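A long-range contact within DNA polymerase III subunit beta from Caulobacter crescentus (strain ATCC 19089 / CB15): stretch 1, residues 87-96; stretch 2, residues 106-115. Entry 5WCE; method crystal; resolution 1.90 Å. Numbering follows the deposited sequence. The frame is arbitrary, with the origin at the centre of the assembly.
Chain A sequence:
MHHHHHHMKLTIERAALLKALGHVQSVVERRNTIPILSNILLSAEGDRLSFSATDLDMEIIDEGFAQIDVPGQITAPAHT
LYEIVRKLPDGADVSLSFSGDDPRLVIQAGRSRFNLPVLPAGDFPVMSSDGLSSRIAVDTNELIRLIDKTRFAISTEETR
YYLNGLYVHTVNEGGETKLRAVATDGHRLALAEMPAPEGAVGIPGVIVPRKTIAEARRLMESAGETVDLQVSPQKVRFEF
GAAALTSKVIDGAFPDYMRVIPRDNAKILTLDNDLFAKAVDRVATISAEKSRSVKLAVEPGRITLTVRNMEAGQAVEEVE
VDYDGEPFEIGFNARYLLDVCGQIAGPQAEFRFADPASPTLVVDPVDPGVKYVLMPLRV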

ATOM      1  N   LYS A  87      -6.662 -20.231  -2.617  1.00 26.81           N
ATOM      2  CA  LYS A  87      -6.779 -20.316  -4.048  1.00 27.76           C
ATOM      3  C   LYS A  87      -7.620 -21.496  -4.497  1.00 27.69           C
ATOM      4  O   LYS A  87      -7.910 -21.589  -5.686  1.00 28.34           O
ATOM      5  CB  LYS A  87      -5.396 -20.412  -4.676  1.00 28.11           C
ATOM      6  CG  LYS A  87      -4.550 -19.203  -4.409  1.00 28.32           C
ATOM      7  CD  LYS A  87      -3.145 -19.384  -4.974  1.00 29.34           C
ATOM      8  CE  LYS A  87      -2.182 -18.261  -4.539  1.00 28.82           C
ATOM      9  NZ  LYS A  87      -0.867 -18.524  -5.237  1.00 29.49           N
ATOM     10  N   LEU A  88      -8.004 -22.396  -3.590  1.00 26.67           N
ATOM     11  CA  LEU A  88      -8.871 -23.495  -3.971  1.00 27.80           C
ATOM     12  C   LEU A  88     -10.264 -22.986  -4.367  1.00 29.36           C
ATOM     13  O   LEU A  88     -10.686 -21.955  -3.911  1.00 28.48           O
ATOM     14  CB  LEU A  88      -8.960 -24.557  -2.860  1.00 27.50           C
ATOM     15  CG  LEU A  88      -7.692 -25.341  -2.502  1.00 26.70           C
ATOM     16  CD1 LEU A  88      -7.838 -26.181  -1.242  1.00 26.33           C
ATOM     17  CD2 LEU A  88      -7.275 -26.191  -3.675  1.00 28.22           C
ATOM     18  N   PRO A  89     -10.974 -23.708  -5.256  1.00 32.47           N
ATOM     19  CA  PRO A  89     -12.320 -23.218  -5.656  1.00 35.03           C
ATOM     20  C   PRO A  89     -13.268 -23.064  -4.460  1.00 35.87           C
ATOM     21  O   PRO A  89     -13.205 -23.864  -3.526  1.00 34.70           O
ATOM     22  CB  PRO A  89     -12.842 -24.293  -6.573  1.00 35.97           C
ATOM     23  CG  PRO A  89     -11.738 -25.252  -6.790  1.00 35.72           C
ATOM     24  CD  PRO A  89     -10.714 -25.059  -5.741  1.00 33.44           C
ATOM     25  N   ASP A  90     -14.118 -22.045  -4.498  1.00 38.46           N
ATOM     26  CA  ASP A  90     -15.225 -21.863  -3.544  1.00 39.39           C
ATOM     27  C   ASP A  90     -16.020 -23.159  -3.386  1.00 38.44           C
ATOM     28  O   ASP A  90     -16.317 -23.851  -4.369  1.00 38.66           O
ATOM     29  CB  ASP A  90     -16.246 -20.852  -4.078  1.00 43.52           C
ATOM     30  CG  ASP A  90     -15.800 -19.456  -3.972  1.00 45.16           C
ATOM     31  OD1 ASP A  90     -14.748 -19.186  -3.368  1.00 46.74           O
ATOM     32  OD2 ASP A  90     -16.529 -18.596  -4.525  1.00 51.32           O
ATOM     33  N   GLY A  91     -16.355 -23.495  -2.154  1.00 35.69           N
ATOM     34  CA  GLY A  91     -17.125 -24.687  -1.894  1.00 35.42           C
ATOM     35  C   GLY A  91     -16.405 -26.004  -1.954  1.00 34.96           C
ATOM     36  O   GLY A  91     -17.022 -27.031  -1.698  1.00 34.78           O
ATOM     37  N   ALA A  92     -15.101 -26.015  -2.229  1.00 34.26           N
ATOM     38  CA  ALA A  92     -14.345 -27.280  -2.300  1.00 34.64           C
ATOM     39  C   ALA A  92     -14.251 -27.949  -0.927  1.00 34.37           C
ATOM     40  O   ALA A  92     -14.039 -27.283   0.100  1.00 35.64           O
ATOM     41  CB  ALA A  92     -12.935 -27.020  -2.809  1.00 34.17           C
ATOM     42  N   ASP A  93     -14.406 -29.261  -0.910  1.00 34.56           N
ATOM     43  CA  ASP A  93     -14.021 -30.038   0.249  1.00 34.71           C
ATOM     44  C   ASP A  93     -12.539 -30.312   0.124  1.00 30.66           C
ATOM     45  O   ASP A  93     -12.084 -30.631  -0.959  1.00 29.62           O
ATOM     46  CB  ASP A  93     -14.780 -31.383   0.286  1.00 37.75           C
ATOM     47  CG  ASP A  93     -16.146 -31.277   0.949  1.00 41.12           C
ATOM     48  OD1 ASP A  93     -16.496 -30.228   1.577  1.00 40.84           O
ATOM     49  OD2 ASP A  93     -16.851 -32.320   0.833  1.00 45.55           O
ATOM     50  N   VAL A  94     -11.821 -30.217   1.240  1.00 27.57           N
ATOM     51  CA  VAL A  94     -10.377 -30.377   1.276  1.00 26.58           C
ATOM     52  C   VAL A  94      -9.947 -31.602   2.079  1.00 26.02           C
ATOM     53  O   VAL A  94     -10.257 -31.721   3.250  1.00 24.99           O
ATOM     54  CB  VAL A  94      -9.682 -29.144   1.846  1.00 25.82           C
ATOM     55  CG1 VAL A  94      -8.173 -29.304   1.716  1.00 25.52           C
ATOM     56  CG2 VAL A  94     -10.194 -27.875   1.151  1.00 26.83           C
ATOM     57  N   SER A  95      -9.215 -32.501   1.435  1.00 25.84           N
ATOM     58  CA  SER A  95      -8.689 -33.683   2.086  1.00 26.35           C
ATOM     59  C   SER A  95      -7.250 -33.395   2.573  1.00 25.67           C
ATOM     60  O   SER A  95      -6.432 -32.844   1.819  1.00 25.00           O
ATOM     61  CB  SER A  95      -8.741 -34.868   1.103  1.00 27.17           C
ATOM     62  OG  SER A  95      -7.841 -35.827   1.523  1.00 28.20           O
ATOM     63  N   LEU A  96      -6.987 -33.697   3.837  1.00 25.14           N
ATOM     64  CA  LEU A  96      -5.660 -33.648   4.420  1.00 26.50           C
ATOM     65  C   LEU A  96      -5.274 -35.039   4.861  1.00 28.02           C
ATOM     66  O   LEU A  96      -6.016 -35.711   5.611  1.00 29.01           O
ATOM     67  CB  LEU A  96      -5.564 -32.644   5.605  1.00 25.75           C
ATOM     68  CG  LEU A  96      -5.993 -31.202   5.350  1.00 26.93           C
ATOM     69  CD1 LEU A  96      -5.816 -30.346   6.588  1.00 27.06           C
ATOM     70  CD2 LEU A  96      -5.240 -30.538   4.214  1.00 27.21           C
TER
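Stretch 2 106-115: VIQAGRSRFN

What ties the two stretches together most firmly? Ser 95 and Gln 108 face each other as an antiparallel hydrogen-bonded pair: Ser 95 N donates to Gln 108 O at 2.8 Å, and Gln 108 N donates back to Ser 95 O at 2.9 Å. Both bonds are nearly straight, at 168° and 165°, as expected where two extended backbones run side by side.

How does stretch 2 run along stretch 1? Strand 106-109 lies against strand 93-96 with its direction reversed, the axes making an angle of 158° and approaching to 4.8 Å. Leu 96 pairs with Ile 107 in the next, non-hydrogen-bonded position, CA to CA 4.9 Å. Here CA-H...O contacts join the backbones, Ile 107 CA to Ser 95 O at 3.3 Å and Leu 96 CA to Val 106 O at 3.4 Å. Beyond Ala 109 a type II' turn through Gly 110 and Arg 111 reverses the chain, so that 112-115 pairs with 106-109, with Phe 114 N 2.7 Å from Ile 107 O.

Where does water help? One molecule donates to Asp 93 O at 2.7 Å and weakly accepts from Gly 110 N at 3.1 Å, linking the backbones where the direct pairing has ended. A second donates to Val 106 O at 2.9 Å and is hydrogen-bonded to Ser 95 OG at 2.7 Å.

Which side chains fill the contact? Leu 96 CD2 reaches Ile 107 CG1 at 3.5 Å, and Val 94 CG1 meets Ile 107 CG2 at 3.7 Å, so Ile 107 touches both. Farther along, the small side chain of Ala 109 points toward stretch 1, where Leu 88 CD2 lies 3.9 Å from Ala 109 CB. The same Leu 88 CD2 approaches the Phe 114 ring obliquely, 4.4 Å from Phe 114 CE1, extending the apolar packing to the second strand of the hairpin.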

ATOM      1  N   VAL A 106      -0.384 -34.396   2.507  1.00 24.21           N
ATOM      2  CA  VAL A 106      -1.051 -34.358   1.184  1.00 24.80           C
ATOM      3  C   VAL A 106      -2.359 -33.567   1.292  1.00 24.44           C
ATOM      4  O   VAL A 106      -3.207 -33.894   2.133  1.00 23.03           O
ATOM      5  CB  VAL A 106      -1.363 -35.762   0.645  1.00 25.43           C
ATOM      6  CG1 VAL A 106      -2.076 -35.650  -0.693  1.00 26.52           C
ATOM      7  CG2 VAL A 106      -0.069 -36.560   0.510  1.00 26.10           C
ATOM      8  N   ILE A 107      -2.497 -32.532   0.455  1.00 24.49           N
ATOM      9  CA  ILE A 107      -3.678 -31.689   0.436  1.00 24.95           C
ATOM     10  C   ILE A 107      -4.263 -31.935  -0.914  1.00 27.13           C
ATOM     11  O   ILE A 107      -3.580 -31.714  -1.955  1.00 28.06           O
ATOM     12  CB  ILE A 107      -3.372 -30.177   0.606  1.00 24.74           C
ATOM     13  CG1 ILE A 107      -2.645 -29.917   1.928  1.00 24.28           C
ATOM     14  CG2 ILE A 107      -4.634 -29.321   0.503  1.00 24.39           C
ATOM     15  CD1 ILE A 107      -1.211 -29.555   1.721  1.00 25.16           C
ATOM     16  N   GLN A 108      -5.501 -32.406  -0.918  1.00 28.05           N
ATOM     17  CA  GLN A 108      -6.181 -32.663  -2.172  1.00 29.99           C
ATOM     18  C   GLN A 108      -7.569 -32.047  -2.167  1.00 29.27           C
ATOM     19  O   GLN A 108      -8.315 -32.147  -1.181  1.00 27.35           O
ATOM     20  CB  GLN A 108      -6.277 -34.142  -2.361  1.00 32.60           C
ATOM     21  CG  GLN A 108      -7.048 -34.480  -3.619  1.00 37.30           C
ATOM     22  CD  GLN A 108      -6.366 -35.572  -4.369  1.00 40.50           C
ATOM     23  OE1 GLN A 108      -5.890 -36.549  -3.756  1.00 43.45           O
ATOM     24  NE2 GLN A 108      -6.259 -35.407  -5.692  1.00 43.32           N
ATOM     25  N   ALA A 109      -7.921 -31.454  -3.295  1.00 29.12           N
ATOM     26  CA  ALA A 109      -9.212 -30.834  -3.504  1.00 30.25           C
ATOM     27  C   ALA A 109      -9.443 -30.652  -4.982  1.00 32.30           C
ATOM     28  O   ALA A 109      -8.633 -30.025  -5.658  1.00 30.34           O
ATOM     29  CB  ALA A 109      -9.250 -29.477  -2.852  1.00 29.34           C
ATOM     30  N   GLY A 110     -10.548 -31.221  -5.461  1.00 35.22           N
ATOM     31  CA  GLY A 110     -10.919 -31.177  -6.875  1.00 37.36           C
ATOM     32  C   GLY A 110      -9.835 -31.897  -7.611  1.00 38.17           C
ATOM     33  O   GLY A 110      -9.486 -32.991  -7.269  1.00 37.69           O
ATOM     34  N   ARG A 111      -9.229 -31.214  -8.567  1.00 41.24           N
ATOM     35  CA  ARG A 111      -8.184 -31.815  -9.396  1.00 42.67           C
ATOM     36  C   ARG A 111      -6.766 -31.306  -9.016  1.00 40.77           C
ATOM     37  O   ARG A 111      -5.838 -31.437  -9.819  1.00 41.10           O
ATOM     38  CB  ARG A 111      -8.535 -31.496 -10.878  1.00 46.71           C
ATOM     39  CG  ARG A 111      -9.917 -32.046 -11.283  1.00 49.61           C
ATOM     40  CD  ARG A 111      -9.814 -33.270 -12.177  1.00 52.88           C
ATOM     41  NE  ARG A 111      -9.672 -32.727 -13.511  1.00 55.41           N
ATOM     42  CZ  ARG A 111      -9.085 -33.269 -14.563  1.00 57.18           C
ATOM     43  NH1 ARG A 111      -8.572 -34.495 -14.579  1.00 57.12           N
ATOM     44  NH2 ARG A 111      -9.038 -32.522 -15.649  1.00 59.15           N
ATOM     45  N   SER A 112      -6.642 -30.671  -7.851  1.00 36.46           N
ATOM     46  CA  SER A 112      -5.356 -30.239  -7.276  1.00 36.55           C
ATOM     47  C   SER A 112      -4.848 -31.173  -6.178  1.00 34.67           C
ATOM     48  O   SER A 112      -5.634 -31.604  -5.301  1.00 33.29           O
ATOM     49  CB  SER A 112      -5.487 -28.869  -6.566  1.00 36.05           C
ATOM     50  OG  SER A 112      -6.147 -27.921  -7.351  1.00 39.27           O
ATOM     51  N   ARG A 113      -3.539 -31.420  -6.182  1.00 33.65           N
ATOM     52  CA  ARG A 113      -2.864 -32.196  -5.138  1.00 32.24           C
ATOM     53  C   ARG A 113      -1.556 -31.519  -4.762  1.00 30.49           C
ATOM     54  O   ARG A 113      -0.719 -31.237  -5.654  1.00 29.63           O
ATOM     55  CB  ARG A 113      -2.589 -33.600  -5.629  1.00 34.79           C
ATOM     56  CG  ARG A 113      -2.042 -34.554  -4.571  1.00 36.31           C
ATOM     57  CD  ARG A 113      -1.704 -35.863  -5.260  1.00 40.65           C
ATOM     58  NE  ARG A 113      -1.213 -36.878  -4.372  1.00 43.03           N
ATOM     59  CZ  ARG A 113      -1.968 -37.644  -3.585  1.00 46.86           C
ATOM     60  NH1 ARG A 113      -3.295 -37.463  -3.505  1.00 49.37           N
ATOM     61  NH2 ARG A 113      -1.391 -38.572  -2.808  1.00 47.05           N
ATOM     62  N   PHE A 114      -1.379 -31.236  -3.463  1.00 28.11           N
ATOM     63  CA  PHE A 114      -0.150 -30.673  -2.967  1.00 28.37           C
ATOM     64  C   PHE A 114       0.498 -31.632  -1.958  1.00 28.57           C
ATOM     65  O   PHE A 114      -0.201 -32.297  -1.191  1.00 26.24           O
ATOM     66  CB  PHE A 114      -0.388 -29.344  -2.307  1.00 28.06           C
ATOM     67  CG  PHE A 114      -1.111 -28.354  -3.164  1.00 28.73           C
ATOM     68  CD1 PHE A 114      -2.492 -28.449  -3.354  1.00 29.57           C
ATOM     69  CD2 PHE A 114      -0.426 -27.324  -3.764  1.00 30.04           C
ATOM     70  CE1 PHE A 114      -3.164 -27.565  -4.181  1.00 31.08           C
ATOM     71  CE2 PHE A 114      -1.096 -26.411  -4.583  1.00 31.01           C
ATOM     72  CZ  PHE A 114      -2.464 -26.540  -4.791  1.00 31.19           C
ATOM     73  N   ASN A 115       1.828 -31.714  -1.999  1.00 29.97           N
ATOM     74  CA  ASN A 115       2.619 -32.487  -0.986  1.00 30.03           C
ATOM     75  C   ASN A 115       3.561 -31.466  -0.345  1.00 28.84           C
ATOM     76  O   ASN A 115       4.383 -30.826  -1.041  1.00 28.61           O
ATOM     77  CB  ASN A 115       3.419 -33.595  -1.629  1.00 31.99           C
ATOM     78  CG  ASN A 115       2.566 -34.516  -2.527  1.00 33.52           C
ATOM     79  OD1 ASN A 115       2.273 -35.616  -2.168  1.00 37.35           O
ATOM     80  ND2 ASN A 115       2.219 -34.080  -3.668  1.00 36.18           N
TER
HETATM   81  O   HOH W   1     -12.928 -31.059  -3.449  1.00 40.60           O
HETATM   82  O   HOH W   2      -5.178 -35.741   1.057  1.00 28.48           O